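Local coordinates for protein endoglucanase (Thermotoga maritima, PDB 1VHO) that probably acts as a metal-dependent aminopeptidase of the M42 family, with two divalent metal cations bound per subunit, at residues V181-F186 / R325-V330. Sequence-based numbering, arbitrary orientation.
With SO4 (sulfate ion), chain D.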
ATOM      1  N   VAL A 181       6.548  -7.278  -5.432  1.00 16.84           N
ATOM      2  CA  VAL A 181       7.969  -7.720  -5.264  1.00 17.60           C
ATOM      3  C   VAL A 181       8.038  -9.228  -5.536  1.00 17.48           C
ATOM      4  O   VAL A 181       8.953  -9.691  -6.277  1.00 17.15           O
ATOM      5  CB  VAL A 181       8.448  -7.415  -3.830  1.00 15.77           C
ATOM      6  CG1 VAL A 181       9.777  -8.145  -3.542  1.00 16.19           C
ATOM      7  CG2 VAL A 181       8.662  -5.898  -3.685  1.00 14.51           C
ATOM      8  N   LYS A 182       7.080  -9.974  -4.996  1.00 15.90           N
ATOM      9  CA  LYS A 182       7.057 -11.448  -5.193  1.00 16.47           C
ATOM     10  C   LYS A 182       6.812 -11.797  -6.661  1.00 16.96           C
ATOM     11  O   LYS A 182       7.358 -12.801  -7.164  1.00 16.34           O
ATOM     12  CB  LYS A 182       6.046 -12.112  -4.270  1.00 17.20           C
ATOM     13  CG  LYS A 182       6.408 -12.053  -2.773  1.00 21.30           C
ATOM     14  CD  LYS A 182       7.700 -12.793  -2.431  1.00 26.03           C
ATOM     15  CE  LYS A 182       7.526 -14.292  -2.431  1.00 27.51           C
ATOM     16  NZ  LYS A 182       8.755 -15.000  -2.007  1.00 28.23           N
ATOM     17  N   VAL A 183       5.982 -11.036  -7.371  1.00 14.37           N
ATOM     18  CA  VAL A 183       5.795 -11.347  -8.809  1.00 17.56           C
ATOM     19  C   VAL A 183       7.155 -11.331  -9.534  1.00 17.77           C
ATOM     20  O   VAL A 183       7.467 -12.194 -10.356  1.00 16.88           O
ATOM     21  CB  VAL A 183       4.910 -10.282  -9.478  1.00 17.65           C
ATOM     22  CG1 VAL A 183       4.866 -10.435 -11.005  1.00 18.98           C
ATOM     23  CG2 VAL A 183       3.486 -10.362  -8.938  1.00 19.92           C
ATOM     24  N   LEU A 184       7.958 -10.283  -9.287  1.00 16.63           N
ATOM     25  CA  LEU A 184       9.271 -10.190  -9.953  1.00 17.34           C
ATOM     26  C   LEU A 184      10.144 -11.364  -9.580  1.00 18.74           C
ATOM     27  O   LEU A 184      10.798 -11.976 -10.448  1.00 19.12           O
ATOM     28  CB  LEU A 184       9.923  -8.842  -9.630  1.00 17.32           C
ATOM     29  CG  LEU A 184       9.224  -7.626 -10.268  1.00 18.17           C
ATOM     30  CD1 LEU A 184       9.769  -6.335  -9.681  1.00 20.16           C
ATOM     31  CD2 LEU A 184       9.450  -7.593 -11.784  1.00 19.01           C
ATOM     32  N   GLU A 185      10.124 -11.783  -8.314  1.00 17.62           N
ATOM     33  CA  GLU A 185      10.892 -12.937  -7.896  1.00 19.49           C
ATOM     34  C   GLU A 185      10.438 -14.179  -8.646  1.00 22.49           C
ATOM     35  O   GLU A 185      11.272 -14.903  -9.199  1.00 21.62           O
ATOM     36  CB  GLU A 185      10.833 -13.150  -6.383  1.00 23.88           C
ATOM     37  CG  GLU A 185      11.645 -14.365  -5.957  1.00 28.78           C
ATOM     38  CD  GLU A 185      11.252 -14.898  -4.605  1.00 35.09           C
ATOM     39  OE1 GLU A 185      11.504 -16.104  -4.359  1.00 40.70           O
ATOM     40  OE2 GLU A 185      10.654 -14.164  -3.814  1.00 32.94           O
ATOM     41  N   PHE A 186       9.125 -14.414  -8.739  1.00 20.41           N
ATOM     42  CA  PHE A 186       8.612 -15.576  -9.457  1.00 21.96           C
ATOM     43  C   PHE A 186       8.853 -15.572 -10.958  1.00 20.79           C
ATOM     44  O   PHE A 186       9.032 -16.659 -11.540  1.00 21.12           O
ATOM     45  CB  PHE A 186       7.085 -15.667  -9.199  1.00 24.11           C
ATOM     46  CG  PHE A 186       6.752 -15.929  -7.744  1.00 26.20           C
ATOM     47  CD1 PHE A 186       7.702 -16.371  -6.843  1.00 27.67           C
ATOM     48  CD2 PHE A 186       5.446 -15.757  -7.305  1.00 23.65           C
ATOM     49  CE1 PHE A 186       7.378 -16.603  -5.519  1.00 28.63           C
ATOM     50  CE2 PHE A 186       5.098 -16.015  -5.999  1.00 23.23           C
ATOM     51  CZ  PHE A 186       6.056 -16.446  -5.088  1.00 26.16           C
ATOM     52  N   ARG A 325       1.815 -15.378  -7.560  1.00 17.34           N
ATOM     53  CA  ARG A 325       1.944 -16.570  -8.422  1.00 18.97           C
ATOM     54  C   ARG A 325       1.031 -16.418  -9.621  1.00 17.98           C
ATOM     55  O   ARG A 325       1.414 -16.629 -10.778  1.00 16.82           O
ATOM     56  CB  ARG A 325       1.608 -17.860  -7.611  1.00 19.28           C
ATOM     57  CG  ARG A 325       1.843 -19.150  -8.429  1.00 21.46           C
ATOM     58  CD  ARG A 325       1.855 -20.376  -7.528  1.00 24.44           C
ATOM     59  NE  ARG A 325       0.526 -20.811  -7.074  1.00 22.32           N
ATOM     60  CZ  ARG A 325      -0.264 -21.624  -7.776  1.00 24.53           C
ATOM     61  NH1 ARG A 325       0.100 -22.116  -8.975  1.00 19.12           N
ATOM     62  NH2 ARG A 325      -1.446 -21.959  -7.285  1.00 19.57           N
ATOM     63  N   LEU A 326      -0.237 -16.033  -9.384  1.00 17.50           N
ATOM     64  CA  LEU A 326      -1.165 -15.814 -10.491  1.00 17.06           C
ATOM     65  C   LEU A 326      -0.680 -14.743 -11.429  1.00 17.34           C
ATOM     66  O   LEU A 326      -0.764 -14.907 -12.666  1.00 16.95           O
ATOM     67  CB  LEU A 326      -2.529 -15.310  -9.895  1.00 16.09           C
ATOM     68  CG  LEU A 326      -3.577 -14.953 -10.952  1.00 21.80           C
ATOM     69  CD1 LEU A 326      -3.819 -16.149 -11.890  1.00 20.22           C
ATOM     70  CD2 LEU A 326      -4.905 -14.559 -10.266  1.00 18.40           C
ATOM     71  N   LEU A 327      -0.187 -13.592 -10.928  1.00 16.16           N
ATOM     72  CA  LEU A 327       0.246 -12.511 -11.806  1.00 15.26           C
ATOM     73  C   LEU A 327       1.467 -12.952 -12.659  1.00 17.50           C
ATOM     74  O   LEU A 327       1.552 -12.579 -13.839  1.00 17.51           O
ATOM     75  CB  LEU A 327       0.650 -11.204 -11.091  1.00 16.84           C
ATOM     76  CG  LEU A 327      -0.463 -10.491 -10.297  1.00 25.91           C
ATOM     77  CD1 LEU A 327       0.056  -9.160  -9.719  1.00 27.80           C
ATOM     78  CD2 LEU A 327      -1.657 -10.222 -11.186  1.00 22.17           C
ATOM     79  N   SER A 328       2.359 -13.716 -12.061  1.00 17.94           N
ATOM     80  CA  SER A 328       3.513 -14.237 -12.826  1.00 20.83           C
ATOM     81  C   SER A 328       2.949 -15.160 -13.935  1.00 21.18           C
ATOM     82  O   SER A 328       3.445 -15.102 -15.073  1.00 23.44           O
ATOM     83  CB  SER A 328       4.527 -14.935 -11.961  1.00 19.48           C
ATOM     84  OG  SER A 328       4.111 -16.190 -11.398  1.00 22.70           O
ATOM     85  N   LEU A 329       1.962 -15.981 -13.671  1.00 20.63           N
ATOM     86  CA  LEU A 329       1.345 -16.866 -14.670  1.00 20.45           C
ATOM     87  C   LEU A 329       0.623 -16.090 -15.743  1.00 21.22           C
ATOM     88  O   LEU A 329       0.606 -16.492 -16.921  1.00 23.10           O
ATOM     89  CB  LEU A 329       0.461 -17.921 -13.997  1.00 22.48           C
ATOM     90  CG  LEU A 329       1.255 -18.919 -13.157  1.00 25.77           C
ATOM     91  CD1 LEU A 329       0.369 -19.688 -12.172  1.00 25.33           C
ATOM     92  CD2 LEU A 329       1.992 -19.903 -14.072  1.00 25.69           C
ATOM     93  N   VAL A 330       0.055 -14.925 -15.407  1.00 19.56           N
ATOM     94  CA  VAL A 330      -0.606 -14.081 -16.407  1.00 19.82           C
ATOM     95  C   VAL A 330       0.449 -13.617 -17.391  1.00 19.94           C
ATOM     96  O   VAL A 330       0.279 -13.657 -18.617  1.00 20.50           O
ATOM     97  CB  VAL A 330      -1.344 -12.884 -15.770  1.00 18.12           C
ATOM     98  CG1 VAL A 330      -1.775 -11.847 -16.783  1.00 17.94           C
ATOM     99  CG2 VAL A 330      -2.585 -13.394 -15.009  1.00 20.54           C
TER
HETATM  100  S   SO4 D 352       2.331 -23.669 -11.048  1.00 59.25           S
HETATM  101  O1  SO4 D 352       2.556 -24.754 -10.013  1.00 60.63           O
HETATM  102  O2  SO4 D 352       0.964 -23.912 -11.610  1.00 58.66           O
HETATM  103  O3  SO4 D 352       2.457 -22.339 -10.389  1.00 57.61           O
HETATM  104  O4  SO4 D 352       3.364 -23.825 -12.123  1.00 59.72           O
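Val-183 holds CG2 anti to its carbonyl carbon, which carries this methyl to Leu-327; Phe-186 sets CG likewise, beside the backbone N (chi1 -64°), and chi2 of -15° then turns the ring so that its CD2/CE2 edge meets N of Arg-325. CG2 of Val-183 lies 3.7 Å from CB of Leu-327 and touches its CD1 as well, the two side chains crossing at about a right angle, an apolar fit that suits two buried positions. Phe-186 brings the edge of its ring, not a face, to the other helix: CD2 is 3.7 Å from N of Arg-325, which lies near the ring plane. O of Lys-182, one turn back in its own helix, lies above one face of the same ring, offset toward the rim.

Ser-328 faces Val-183 where the backbones come nearest, with CA atoms 5.4 Å apart, and a small residue suits so close a passage. Its OG, held between the backbone N and the carbonyl carbon (chi1 69°), donates a 2.8 Å hydrogen bond to O of Arg-325. The hydroxyl's proton is thus used within its own helix, and OG can rest on CB of Phe-186. O of Arg-325 also accepts from N of Leu-329, both donors coming from the same face of its plane. Arg-325 adds its backbone to the contact, while its long chain leads away: NE pairs with Glu-322, and NH1 donates to O3 of a sulfate, probably from the crystallisation liquor, at 2.8 Å.

No hydrogen bond joins the segments; apolar contacts and the ring edge against backbone join helices 171-187 and 317-333 here, their local axes 8.4 Å apart at closest approach. Ala-324 extends the interface against Val-183 and Phe-186. Such helix-on-helix packing beside a mixed central sheet belongs to the alpha/beta catalytic domain of M42 peptidases.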